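Local coordinates for dTDP-4-dehydrorhamnose 3,5-epimerase (Bacillus anthracis str. Ames, PDB 3RYK), which catalyses the epimerisation of the sugar ring of its dTDP-4-keto-6-deoxyhexose substrate at carbons 3 and 5, a step in making dTDP-L-rhamnose, at residues Q94-Q99 with F141-C146. Residues are numbered along the deposited sequence; the frame is centred on the assembly and turned at random.
Sequences QTKLIQ and FAHGFC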
loop_
_atom_site.group_PDB
_atom_site.type_symbol
_atom_site.label_atom_id
_atom_site.label_comp_id
_atom_site.label_asym_id
_atom_site.label_seq_id
_atom_site.Cartn_x
_atom_site.Cartn_y
_atom_site.Cartn_z
ATOM N N GLN A 94 2.866 -2.446 -18.524
ATOM C CA GLN A 94 2.868 -2.643 -17.070
ATOM C C GLN A 94 1.998 -3.771 -16.533
ATOM O O GLN A 94 0.840 -3.925 -16.933
ATOM C CB GLN A 94 2.321 -1.382 -16.402
ATOM C CG GLN A 94 3.160 -0.111 -16.479
ATOM C CD GLN A 94 2.370 1.102 -16.020
ATOM O OE1 GLN A 94 1.230 1.299 -16.440
ATOM N NE2 GLN A 94 2.985 1.945 -15.204
ATOM N N THR A 95 2.574 -4.562 -15.631
ATOM C CA THR A 95 1.853 -5.623 -14.958
ATOM C C THR A 95 1.355 -4.809 -13.775
ATOM O O THR A 95 2.116 -3.998 -13.230
ATOM C CB THR A 95 2.772 -6.701 -14.384
ATOM O OG1 THR A 95 3.561 -7.266 -15.428
ATOM C CG2 THR A 95 1.960 -7.789 -13.694
ATOM N N LYS A 96 0.095 -4.975 -13.394
ATOM C CA LYS A 96 -0.459 -4.238 -12.260
ATOM C C LYS A 96 -0.990 -5.219 -11.224
ATOM O O LYS A 96 -1.290 -6.353 -11.571
ATOM C CB LYS A 96 -1.575 -3.312 -12.706
ATOM C CG LYS A 96 -1.147 -2.284 -13.734
ATOM C CD LYS A 96 -2.283 -1.370 -14.098
ATOM C CE LYS A 96 -1.865 -0.368 -15.155
ATOM N NZ LYS A 96 -2.998 0.535 -15.482
ATOM N N LEU A 97 -1.102 -4.766 -9.976
ATOM C CA LEU A 97 -1.615 -5.583 -8.847
ATOM C C LEU A 97 -2.397 -4.559 -8.042
ATOM O O LEU A 97 -1.822 -3.710 -7.373
ATOM C CB LEU A 97 -0.473 -6.227 -8.077
ATOM C CG LEU A 97 -0.783 -7.204 -6.939
ATOM C CD1 LEU A 97 -1.553 -8.410 -7.443
ATOM C CD2 LEU A 97 0.555 -7.627 -6.382
ATOM N N ILE A 98 -3.717 -4.663 -8.114
ATOM C CA ILE A 98 -4.611 -3.719 -7.484
ATOM C C ILE A 98 -5.409 -4.204 -6.289
ATOM O O ILE A 98 -5.854 -5.343 -6.254
ATOM C CB ILE A 98 -5.675 -3.265 -8.520
ATOM C CG1 ILE A 98 -5.057 -2.656 -9.801
ATOM C CG2 ILE A 98 -6.653 -2.260 -7.901
ATOM C CD1 ILE A 98 -4.825 -3.603 -10.949
ATOM N N GLN A 99 -5.585 -3.301 -5.330
ATOM C CA GLN A 99 -6.367 -3.555 -4.129
ATOM C C GLN A 99 -7.059 -2.261 -3.706
ATOM O O GLN A 99 -6.660 -1.145 -4.101
ATOM C CB GLN A 99 -5.541 -4.082 -2.962
ATOM C CG GLN A 99 -4.500 -3.139 -2.426
ATOM C CD GLN A 99 -3.818 -3.662 -1.180
ATOM O OE1 GLN A 99 -4.371 -4.491 -0.457
ATOM N NE2 GLN A 99 -2.636 -3.145 -0.897
ATOM N N PHE A 141 -3.331 -6.152 -21.216
ATOM C CA PHE A 141 -4.693 -5.900 -20.753
ATOM C C PHE A 141 -5.000 -4.431 -20.497
ATOM O O PHE A 141 -4.103 -3.638 -20.169
ATOM C CB PHE A 141 -4.953 -6.632 -19.413
ATOM C CG PHE A 141 -5.121 -8.123 -19.534
ATOM C CD1 PHE A 141 -6.383 -8.703 -19.394
ATOM C CD2 PHE A 141 -4.047 -8.941 -19.820
ATOM C CE1 PHE A 141 -6.567 -10.079 -19.506
ATOM C CE2 PHE A 141 -4.212 -10.316 -19.940
ATOM C CZ PHE A 141 -5.475 -10.887 -19.786
ATOM N N ALA A 142 -6.279 -4.081 -20.657
ATOM C CA ALA A 142 -6.774 -2.745 -20.394
ATOM C C ALA A 142 -7.331 -2.924 -18.986
ATOM O O ALA A 142 -7.841 -4.019 -18.648
ATOM C CB ALA A 142 -7.861 -2.348 -21.345
ATOM N N HIS A 143 -7.223 -1.881 -18.175
ATOM C CA HIS A 143 -7.691 -1.883 -16.791
ATOM C C HIS A 143 -8.339 -0.585 -16.371
ATOM O O HIS A 143 -7.799 0.515 -16.620
ATOM C CB HIS A 143 -6.543 -2.130 -15.812
ATOM C CG HIS A 143 -6.907 -1.820 -14.391
ATOM N ND1 HIS A 143 -6.536 -0.650 -13.761
ATOM C CD2 HIS A 143 -7.663 -2.500 -13.499
ATOM C CE1 HIS A 143 -7.026 -0.632 -12.536
ATOM N NE2 HIS A 143 -7.721 -1.739 -12.353
ATOM N N GLY A 144 -9.481 -0.716 -15.698
ATOM C CA GLY A 144 -10.226 0.426 -15.197
ATOM C C GLY A 144 -11.170 0.004 -14.101
ATOM O O GLY A 144 -11.339 -1.201 -13.859
ATOM N N PHE A 145 -11.774 0.979 -13.433
ATOM C CA PHE A 145 -12.717 0.676 -12.362
ATOM C C PHE A 145 -13.750 1.773 -12.102
ATOM O O PHE A 145 -13.574 2.939 -12.508
ATOM C CB PHE A 145 -11.967 0.355 -11.066
ATOM C CG PHE A 145 -11.145 1.503 -10.522
ATOM C CD1 PHE A 145 -11.736 2.472 -9.710
ATOM C CD2 PHE A 145 -9.795 1.584 -10.770
ATOM C CE1 PHE A 145 -10.988 3.519 -9.183
ATOM C CE2 PHE A 145 -9.031 2.627 -10.234
ATOM C CZ PHE A 145 -9.634 3.594 -9.444
ATOM N N CYS A 146 -14.825 1.381 -11.425
ATOM C CA CYS A 146 -15.921 2.282 -11.047
ATOM C C CYS A 146 -16.055 2.207 -9.538
ATOM O O CYS A 146 -16.249 1.119 -8.981
ATOM C CB CYS A 146 -17.241 1.879 -11.714
ATOM S SG CYS A 146 -18.640 2.991 -11.403
HETATM O O HOH W 1 -5.147 1.441 -14.566
#
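I98 lays the end of its side chain over one face of the imidazole of H143, the two side chains reaching into the interior from opposite directions. Its CD1 stands 4.0 Å from the ring centroid and only 20° off the ring normal, a CH-pi contact displaced toward the rim, where CD1 comes within 3.7 Å of H143 NE2. CG1 follows just behind, 3.8 Å from the same nitrogen, so the two carbons of the CG1-CD1 branch lie against the ring. An isoleucine suits this place: it covers a ring face without competing for either ring nitrogen, and it also packs on V137, V154 and Y156 of neighbouring strands. A histidine offers that flat face together with two nitrogens on its rim. H143 NE2 is hydrogen-bonded to D107 OD2 on the adjacent strand 104-111, and ND1 meets a water at 2.6 Å, lying at the ring edge and in its plane; together they should restrain the ring's rotation. K96, its CG beside the backbone N (chi1 -59°) and its chain extended beyond CG, donates to this water from NZ in a short bond. Such a long, straight chain carries a donor from one sheet toward the other. The ammonium and H143 ND1 remain 4.1 Å apart, the water bridging them, and H86 ND1 is also close to K96 NZ. No backbone bonds join the segments: strands 96-100 and 141-147 belong to different antiparallel sheets, which the buried I98, K96 and H143 bridge. Two packed sheets are the hallmark of this jelly-roll-like fold, whereas the polar His-Asp-Lys cluster probably lines the active-site pocket of the RfbC (RmlC) epimerases, consistent with a bound pyrophosphate about 9 Å from the K96 side chain.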